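Local coordinates for EGF family domain-containing protein (PDB 4Z80), which binds a TgRON2L1 peptide and probably takes part in the moving junction through which Toxoplasma gondii enters host cells, at residues Lys365-Arg370 with Phe428-Val433; Gly402-Thr407 with Phe446-Ala451. One frame throughout, in Å; residues are numbered along the deposited sequence.

Contact 1: Lys365-Arg370 with Phe428-Val433; sequences KPMNAR and FFYSTV
Two direct hydrogen bonds join the segments, both made by R370. Its backbone N donates to F429 O at 2.8 Å. The donor lies nearly along the C=O axis, with a C=O...N angle of 170°. The side chain folds back on itself through bends at chi2 and chi3. This brings NH1 2.9 Å from S431 OG. The bond lies in the guanidinium plane, and the serine sits at the edge of the group. S431 OG stands between its own N and carbonyl carbon (chi1 63°), and R370 CG and CD also pack against it. Two waters add a second polar layer. Water 1 donates to N368 O at 2.8 Å, accepts from S431 N, and is also hydrogen-bonded to T432 OG1. Water 2 accepts from N368 N at 2.9 Å and bonds the same T432 OG1, so that hydroxyl is held by both waters. The polar links fix the loop between strands 363-366 and 371-377 against the end of strand 424-430. The latter two strands are neighbours in a four-stranded antiparallel sheet. Helix 378-387 packs on that sheet, tied to it by the disulfide C381-C427, as in a PAN domain. The apolar part centres on M367 and Y430. M367 CB sits over one face of the Y430 ring, 4.1 Å from its centroid, as a CH-pi contact. SD lies obliquely to the ring, 5.4 Å from its centroid, in a Met-aromatic contact. A bend at chi3 (-66°) turns CE back against Y430 CB. There CE also lies a tight 3.1 Å from T432 O. W355 and P434 touch the same methionine. At the ring edge lie N368 O and A369 N. A369 CB reaches the edge of another ring, 4.0 Å from F428 CD1.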
ATOM      1  N   LYS A 365     -25.826   8.763 -23.404  1.00 16.61           N
ATOM      2  CA  LYS A 365     -26.641   9.609 -22.544  1.00 21.16           C
ATOM      3  C   LYS A 365     -26.030   9.633 -21.148  1.00 16.91           C
ATOM      4  O   LYS A 365     -25.437   8.644 -20.707  1.00 16.02           O
ATOM      5  CB  LYS A 365     -28.093   9.118 -22.506  1.00 20.88           C
ATOM      6  CG  LYS A 365     -28.269   7.697 -22.007  1.00 22.16           C
ATOM      7  CD  LYS A 365     -29.740   7.280 -22.030  1.00 25.83           C
ATOM      8  CE  LYS A 365     -29.916   5.849 -21.563  1.00 28.99           C
ATOM      9  NZ  LYS A 365     -31.340   5.411 -21.651  1.00 41.37           N
ATOM     10  N   PRO A 366     -26.146  10.775 -20.458  1.00 17.08           N
ATOM     11  CA  PRO A 366     -25.528  10.837 -19.136  1.00 17.17           C
ATOM     12  C   PRO A 366     -26.167   9.841 -18.195  1.00 19.57           C
ATOM     13  O   PRO A 366     -27.352   9.507 -18.320  1.00 18.17           O
ATOM     14  CB  PRO A 366     -25.774  12.283 -18.689  1.00 17.24           C
ATOM     15  CG  PRO A 366     -26.894  12.767 -19.532  1.00 26.03           C
ATOM     16  CD  PRO A 366     -26.763  12.056 -20.837  1.00 19.97           C
ATOM     17  N   MET A 367     -25.368   9.343 -17.267  1.00 18.13           N
ATOM     18  CA  MET A 367     -25.877   8.436 -16.263  1.00 18.20           C
ATOM     19  C   MET A 367     -26.838   9.212 -15.366  1.00 15.97           C
ATOM     20  O   MET A 367     -26.827  10.444 -15.353  1.00 17.16           O
ATOM     21  CB  MET A 367     -24.726   7.825 -15.460  1.00 17.64           C
ATOM     22  CG  MET A 367     -23.671   7.132 -16.332  1.00 18.86           C
ATOM     23  SD  MET A 367     -22.753   5.817 -15.502  1.00 20.68           S
ATOM     24  CE  MET A 367     -21.855   6.731 -14.263  1.00 18.33           C
ATOM     25  N   ASN A 368     -27.671   8.481 -14.636  1.00 19.27           N
ATOM     26  CA  ASN A 368     -28.618   9.085 -13.710  1.00 18.37           C
ATOM     27  C   ASN A 368     -27.969   9.300 -12.352  1.00 14.23           C
ATOM     28  O   ASN A 368     -27.587   8.334 -11.686  1.00 14.79           O
ATOM     29  CB  ASN A 368     -29.859   8.205 -13.561  1.00 21.87           C
ATOM     30  CG  ASN A 368     -30.657   8.091 -14.848  1.00 27.94           C
ATOM     31  OD1 ASN A 368     -30.804   9.060 -15.589  1.00 29.95           O
ATOM     32  ND2 ASN A 368     -31.180   6.898 -15.116  1.00 32.49           N
ATOM     33  N   ALA A 369     -27.864  10.561 -11.944  1.00 14.68           N
ATOM     34  CA  ALA A 369     -27.220  10.911 -10.687  1.00 15.40           C
ATOM     35  C   ALA A 369     -27.987  10.324  -9.515  1.00 15.03           C
ATOM     36  O   ALA A 369     -29.216  10.350  -9.489  1.00 15.15           O
ATOM     37  CB  ALA A 369     -27.108  12.426 -10.540  1.00 16.07           C
ATOM     38  N   ARG A 370     -27.245   9.778  -8.564  1.00 12.72           N
ATOM     39  CA  ARG A 370     -27.793   9.366  -7.279  1.00 13.32           C
ATOM     40  C   ARG A 370     -27.926  10.561  -6.352  1.00 14.93           C
ATOM     41  O   ARG A 370     -28.814  10.612  -5.491  1.00 12.73           O
ATOM     42  CB  ARG A 370     -26.889   8.326  -6.618  1.00 11.43           C
ATOM     43  CG  ARG A 370     -26.681   7.047  -7.415  1.00 16.28           C
ATOM     44  CD  ARG A 370     -27.950   6.228  -7.569  1.00 19.54           C
ATOM     45  NE  ARG A 370     -28.625   6.027  -6.286  1.00 22.76           N
ATOM     46  CZ  ARG A 370     -28.267   5.127  -5.372  1.00 30.57           C
ATOM     47  NH1 ARG A 370     -27.233   4.321  -5.579  1.00 26.07           N
ATOM     48  NH2 ARG A 370     -28.952   5.033  -4.236  1.00 35.21           N
ATOM     49  N   PHE A 428     -21.934  15.663  -9.587  1.00 11.77           N
ATOM     50  CA  PHE A 428     -22.968  14.642  -9.724  1.00 12.18           C
ATOM     51  C   PHE A 428     -22.372  13.276  -9.443  1.00 12.30           C
ATOM     52  O   PHE A 428     -21.397  12.888 -10.073  1.00 13.43           O
ATOM     53  CB  PHE A 428     -23.589  14.671 -11.120  1.00 14.64           C
ATOM     54  CG  PHE A 428     -24.307  15.945 -11.423  1.00 15.60           C
ATOM     55  CD1 PHE A 428     -25.635  16.107 -11.076  1.00 14.81           C
ATOM     56  CD2 PHE A 428     -23.651  16.990 -12.047  1.00 14.82           C
ATOM     57  CE1 PHE A 428     -26.293  17.283 -11.351  1.00 18.37           C
ATOM     58  CE2 PHE A 428     -24.307  18.169 -12.325  1.00 17.15           C
ATOM     59  CZ  PHE A 428     -25.627  18.315 -11.978  1.00 17.86           C
ATOM     60  N   PHE A 429     -22.962  12.546  -8.501  1.00 11.52           N
ATOM     61  CA  PHE A 429     -22.436  11.257  -8.062  1.00 10.21           C
ATOM     62  C   PHE A 429     -23.246  10.099  -8.628  1.00 12.24           C
ATOM     63  O   PHE A 429     -24.483  10.146  -8.664  1.00 12.96           O
ATOM     64  CB  PHE A 429     -22.432  11.174  -6.526  1.00 13.44           C
ATOM     65  CG  PHE A 429     -21.602  12.222  -5.849  1.00 13.05           C
ATOM     66  CD1 PHE A 429     -20.224  12.113  -5.806  1.00 12.74           C
ATOM     67  CD2 PHE A 429     -22.198  13.296  -5.211  1.00 15.94           C
ATOM     68  CE1 PHE A 429     -19.455  13.066  -5.166  1.00 17.35           C
ATOM     69  CE2 PHE A 429     -21.435  14.256  -4.574  1.00 16.40           C
ATOM     70  CZ  PHE A 429     -20.056  14.140  -4.553  1.00 19.66           C
ATOM     71  N   TYR A 430     -22.546   9.045  -9.048  1.00 11.57           N
ATOM     72  CA  TYR A 430     -23.163   7.894  -9.690  1.00 11.45           C
ATOM     73  C   TYR A 430     -22.764   6.571  -9.061  1.00  9.76           C
ATOM     74  O   TYR A 430     -21.625   6.415  -8.600  1.00 11.72           O
ATOM     75  CB  TYR A 430     -22.774   7.855 -11.165  1.00 12.08           C
ATOM     76  CG  TYR A 430     -23.019   9.139 -11.917  1.00 12.46           C
ATOM     77  CD1 TYR A 430     -24.300   9.524 -12.285  1.00 14.38           C
ATOM     78  CD2 TYR A 430     -21.957   9.958 -12.289  1.00 13.07           C
ATOM     79  CE1 TYR A 430     -24.514  10.690 -12.986  1.00 16.30           C
ATOM     80  CE2 TYR A 430     -22.162  11.125 -12.980  1.00 13.93           C
ATOM     81  CZ  TYR A 430     -23.439  11.488 -13.332  1.00 16.68           C
ATOM     82  OH  TYR A 430     -23.628  12.653 -14.028  1.00 15.82           O
ATOM     83  N   SER A 431     -23.687   5.607  -9.104  1.00 12.05           N
ATOM     84  CA  SER A 431     -23.391   4.227  -8.730  1.00 12.65           C
ATOM     85  C   SER A 431     -23.589   3.257  -9.900  1.00 13.86           C
ATOM     86  O   SER A 431     -23.526   2.039  -9.716  1.00 14.86           O
ATOM     87  CB  SER A 431     -24.259   3.795  -7.546  1.00 14.91           C
ATOM     88  OG  SER A 431     -25.630   3.813  -7.894  1.00 16.61           O
ATOM     89  N   THR A 432     -23.801   3.813 -11.096  1.00 15.56           N
ATOM     90  CA  THR A 432     -23.995   3.052 -12.331  1.00 15.73           C
ATOM     91  C   THR A 432     -22.664   2.863 -13.048  1.00 14.72           C
ATOM     92  O   THR A 432     -21.884   3.804 -13.132  1.00 15.22           O
ATOM     93  CB  THR A 432     -24.961   3.770 -13.289  1.00 20.17           C
ATOM     94  OG1 THR A 432     -26.222   3.998 -12.639  1.00 21.36           O
ATOM     95  CG2 THR A 432     -25.184   2.952 -14.562  1.00 21.29           C
ATOM     96  N   VAL A 433     -22.414   1.662 -13.564  1.00 13.74           N
ATOM     97  CA  VAL A 433     -21.194   1.386 -14.320  1.00 13.76           C
ATOM     98  C   VAL A 433     -21.253   2.110 -15.666  1.00 14.49           C
ATOM     99  O   VAL A 433     -22.196   1.909 -16.432  1.00 14.60           O
ATOM    100  CB  VAL A 433     -21.010  -0.121 -14.536  1.00 14.01           C
ATOM    101  CG1 VAL A 433     -19.841  -0.419 -15.478  1.00 16.12           C
ATOM    102  CG2 VAL A 433     -20.797  -0.811 -13.207  1.00 14.99           C
TER
HETATM  103  O   HOH W   1     -25.926   6.232 -10.922  1.00 15.73           O
HETATM  104  O   HOH W   2     -27.571   5.637 -14.427  1.00 23.91           O

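Contact 2: Gly402-Thr407 with Phe446-Ala451; sequences GYHWAT and FTSLSA
T447 OG1 is held by two hydrogen bonds: it accepts from L449 N, making an ST turn, and donates to S450 OG at 2.8 Å. The same residues, T447 to S450, form a type I turn in which the chain turns away from its strand. F446 O takes one full bond, from A406 N at 3.0 Å, which comes from above the carbonyl plane. W355 NE1 adds a weak hydrogen bond and W405 CA a CH...O contact. F446 N returns a bond to A406 O at 2.9 Å, nearly straight (174°) and in the carbonyl plane. A406 and F446 are thus a hydrogen-bonded antiparallel pair, W405 and T447 the next, non-hydrogen-bonded one. They join strand 405-410 to the outermost strand 443-447 of the four-stranded sheet of a PAN-like domain. A406 and F446 turn to the face covered by helix 378-387, where L385 touches both. W405 and T447 turn to the other face. There W405 CD1 meets T447 CG2 obliquely, the W405 and W355 rings meet edge-to-face, and W405 NE1 bonds F19 O. Beyond the bridges, S448 N donates to H404 O at 3.0 Å. S448 OG points between its own N and carbonyl carbon (chi1 55°). It meets the H404 ring at its edge: ND1 and OG are hydrogen-bonded at 2.8 Å, either could be the donor, and OG lies in the ring plane.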
ATOM      1  N   GLY A 402     -21.665   4.007  -2.149  1.00 11.96           N
ATOM      2  CA  GLY A 402     -21.508   3.201  -3.346  1.00 12.70           C
ATOM      3  C   GLY A 402     -21.218   4.015  -4.593  1.00 12.96           C
ATOM      4  O   GLY A 402     -21.374   3.508  -5.707  1.00 12.27           O
ATOM      5  N   TYR A 403     -20.802   5.266  -4.418  1.00 11.60           N
ATOM      6  CA  TYR A 403     -20.498   6.141  -5.553  1.00 10.42           C
ATOM      7  C   TYR A 403     -19.050   5.942  -5.989  1.00 10.85           C
ATOM      8  O   TYR A 403     -18.139   6.151  -5.190  1.00 11.77           O
ATOM      9  CB  TYR A 403     -20.693   7.621  -5.196  1.00 11.74           C
ATOM     10  CG  TYR A 403     -22.016   8.013  -4.567  1.00 11.73           C
ATOM     11  CD1 TYR A 403     -23.177   7.283  -4.792  1.00 14.30           C
ATOM     12  CD2 TYR A 403     -22.089   9.135  -3.757  1.00 12.30           C
ATOM     13  CE1 TYR A 403     -24.383   7.667  -4.201  1.00 13.27           C
ATOM     14  CE2 TYR A 403     -23.276   9.528  -3.183  1.00 13.35           C
ATOM     15  CZ  TYR A 403     -24.409   8.796  -3.405  1.00 11.71           C
ATOM     16  OH  TYR A 403     -25.573   9.217  -2.785  1.00 15.25           O
ATOM     17  N   HIS A 404     -18.829   5.575  -7.250  1.00 10.98           N
ATOM     18  CA  HIS A 404     -17.459   5.399  -7.750  1.00 10.91           C
ATOM     19  C   HIS A 404     -17.120   6.286  -8.930  1.00  9.50           C
ATOM     20  O   HIS A 404     -15.972   6.284  -9.380  1.00 10.88           O
ATOM     21  CB  HIS A 404     -17.215   3.944  -8.126  1.00  9.20           C
ATOM     22  CG  HIS A 404     -17.240   3.043  -6.941  1.00 10.05           C
ATOM     23  ND1 HIS A 404     -16.283   3.103  -5.951  1.00 11.75           N
ATOM     24  CD2 HIS A 404     -18.151   2.130  -6.535  1.00 11.21           C
ATOM     25  CE1 HIS A 404     -16.582   2.230  -5.004  1.00 10.89           C
ATOM     26  NE2 HIS A 404     -17.714   1.632  -5.332  1.00 11.52           N
ATOM     27  N   TRP A 405     -18.099   7.046  -9.408  1.00 10.32           N
ATOM     28  CA  TRP A 405     -17.941   7.925 -10.561  1.00 10.57           C
ATOM     29  C   TRP A 405     -18.638   9.228 -10.250  1.00 12.40           C
ATOM     30  O   TRP A 405     -19.749   9.218  -9.711  1.00 11.82           O
ATOM     31  CB  TRP A 405     -18.540   7.291 -11.825  1.00 10.12           C
ATOM     32  CG  TRP A 405     -18.093   5.884 -12.038  1.00 11.76           C
ATOM     33  CD1 TRP A 405     -17.008   5.462 -12.755  1.00 10.95           C
ATOM     34  CD2 TRP A 405     -18.696   4.700 -11.494  1.00 10.98           C
ATOM     35  NE1 TRP A 405     -16.904   4.091 -12.698  1.00 12.39           N
ATOM     36  CE2 TRP A 405     -17.926   3.601 -11.925  1.00 12.99           C
ATOM     37  CE3 TRP A 405     -19.812   4.463 -10.682  1.00  9.55           C
ATOM     38  CZ2 TRP A 405     -18.244   2.290 -11.588  1.00 11.25           C
ATOM     39  CZ3 TRP A 405     -20.119   3.167 -10.346  1.00 12.24           C
ATOM     40  CH2 TRP A 405     -19.340   2.094 -10.784  1.00 11.86           C
ATOM     41  N   ALA A 406     -17.990  10.343 -10.585  1.00 10.80           N
ATOM     42  CA  ALA A 406     -18.616  11.648 -10.486  1.00 11.91           C
ATOM     43  C   ALA A 406     -18.308  12.483 -11.714  1.00 12.33           C
ATOM     44  O   ALA A 406     -17.220  12.379 -12.292  1.00 10.75           O
ATOM     45  CB  ALA A 406     -18.157  12.377  -9.241  1.00 12.16           C
ATOM     46  N   THR A 407     -19.264  13.320 -12.097  1.00 11.40           N
ATOM     47  CA  THR A 407     -19.073  14.313 -13.147  1.00  9.83           C
ATOM     48  C   THR A 407     -19.167  15.665 -12.499  1.00 11.87           C
ATOM     49  O   THR A 407     -20.180  15.980 -11.860  1.00 13.38           O
ATOM     50  CB  THR A 407     -20.134  14.209 -14.266  1.00 10.95           C
ATOM     51  OG1 THR A 407     -20.012  12.955 -14.945  1.00 12.87           O
ATOM     52  CG2 THR A 407     -20.003  15.357 -15.281  1.00 13.80           C
ATOM     53  N   PHE A 446     -14.346  12.088 -12.598  1.00 12.00           N
ATOM     54  CA  PHE A 446     -13.547  11.456 -11.554  1.00 11.88           C
ATOM     55  C   PHE A 446     -14.026  10.044 -11.259  1.00 10.04           C
ATOM     56  O   PHE A 446     -15.214   9.740 -11.424  1.00 10.66           O
ATOM     57  CB  PHE A 446     -13.623  12.250 -10.242  1.00 13.17           C
ATOM     58  CG  PHE A 446     -13.027  13.631 -10.297  1.00 11.20           C
ATOM     59  CD1 PHE A 446     -13.781  14.708 -10.744  1.00 14.73           C
ATOM     60  CD2 PHE A 446     -11.732  13.866  -9.861  1.00 11.09           C
ATOM     61  CE1 PHE A 446     -13.239  15.987 -10.780  1.00 14.14           C
ATOM     62  CE2 PHE A 446     -11.189  15.151  -9.888  1.00 12.16           C
ATOM     63  CZ  PHE A 446     -11.944  16.207 -10.352  1.00 13.83           C
ATOM     64  N   THR A 447     -13.106   9.186 -10.807  1.00 10.82           N
ATOM     65  CA  THR A 447     -13.478   7.937 -10.141  1.00 10.08           C
ATOM     66  C   THR A 447     -12.959   7.960  -8.706  1.00  9.30           C
ATOM     67  O   THR A 447     -12.118   8.775  -8.338  1.00  9.82           O
ATOM     68  CB  THR A 447     -12.935   6.652 -10.826  1.00 11.69           C
ATOM     69  OG1 THR A 447     -11.572   6.418 -10.439  1.00 11.51           O
ATOM     70  CG2 THR A 447     -13.090   6.709 -12.342  1.00 12.12           C
ATOM     71  N   SER A 448     -13.459   7.031  -7.901  1.00 10.81           N
ATOM     72  CA  SER A 448     -13.045   6.925  -6.513  1.00 10.08           C
ATOM     73  C   SER A 448     -11.600   6.473  -6.331  1.00  9.86           C
ATOM     74  O   SER A 448     -11.057   6.575  -5.234  1.00 11.57           O
ATOM     75  CB  SER A 448     -13.988   5.971  -5.780  1.00 10.39           C
ATOM     76  OG  SER A 448     -14.053   4.714  -6.414  1.00 11.02           O
ATOM     77  N   LEU A 449     -10.990   5.968  -7.403  1.00  9.64           N
ATOM     78  CA  LEU A 449      -9.583   5.554  -7.403  1.00 10.06           C
ATOM     79  C   LEU A 449      -8.662   6.580  -8.079  1.00 11.46           C
ATOM     80  O   LEU A 449      -7.444   6.381  -8.127  1.00 11.49           O
ATOM     81  CB  LEU A 449      -9.456   4.191  -8.094  1.00 10.85           C
ATOM     82  CG  LEU A 449     -10.021   2.998  -7.311  1.00 11.06           C
ATOM     83  CD1 LEU A 449     -10.248   1.825  -8.228  1.00 11.51           C
ATOM     84  CD2 LEU A 449      -9.089   2.604  -6.176  1.00 10.55           C
ATOM     85  N   SER A 450      -9.242   7.664  -8.588  1.00 10.90           N
ATOM     86  CA  SER A 450      -8.482   8.726  -9.271  1.00 10.54           C
ATOM     87  C   SER A 450      -7.802   9.675  -8.292  1.00 11.39           C
ATOM     88  O   SER A 450      -8.296   9.903  -7.183  1.00 12.13           O
ATOM     89  CB  SER A 450      -9.397   9.570 -10.168  1.00 10.72           C
ATOM     90  OG  SER A 450     -10.194   8.791 -11.034  1.00 13.10           O
ATOM     91  N   ALA A 451      -6.683  10.263  -8.708  1.00 11.93           N
ATOM     92  CA  ALA A 451      -6.175  11.450  -8.026  1.00 10.83           C
ATOM     93  C   ALA A 451      -7.189  12.594  -8.195  1.00 11.28           C
ATOM     94  O   ALA A 451      -8.045  12.548  -9.090  1.00 13.62           O
ATOM     95  CB  ALA A 451      -4.810  11.840  -8.563  1.00 11.80           C
TER

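Overall arrangement
From the N terminus the segments come in the order 365-370, 402-407, 428-433, 446-451, so the two contacts cross. Contact 1 closes a loop of 57 residues that holds helix 378-387 and strands 371-377 and 405-410. Contact 2 starts within that loop and closes its own, of 38 residues, beyond it. The middle two segments lie on neighbouring strands. There Y430 N lies 2.9 Å from W405 O, a probable hydrogen bond, and F428 N probably bonds T407 O. Contact 1 ties the approach to edge strand 371-377 onto strand 424-430. Contact 2 holds the opposite edge strand, 443-447, on strand 405-410.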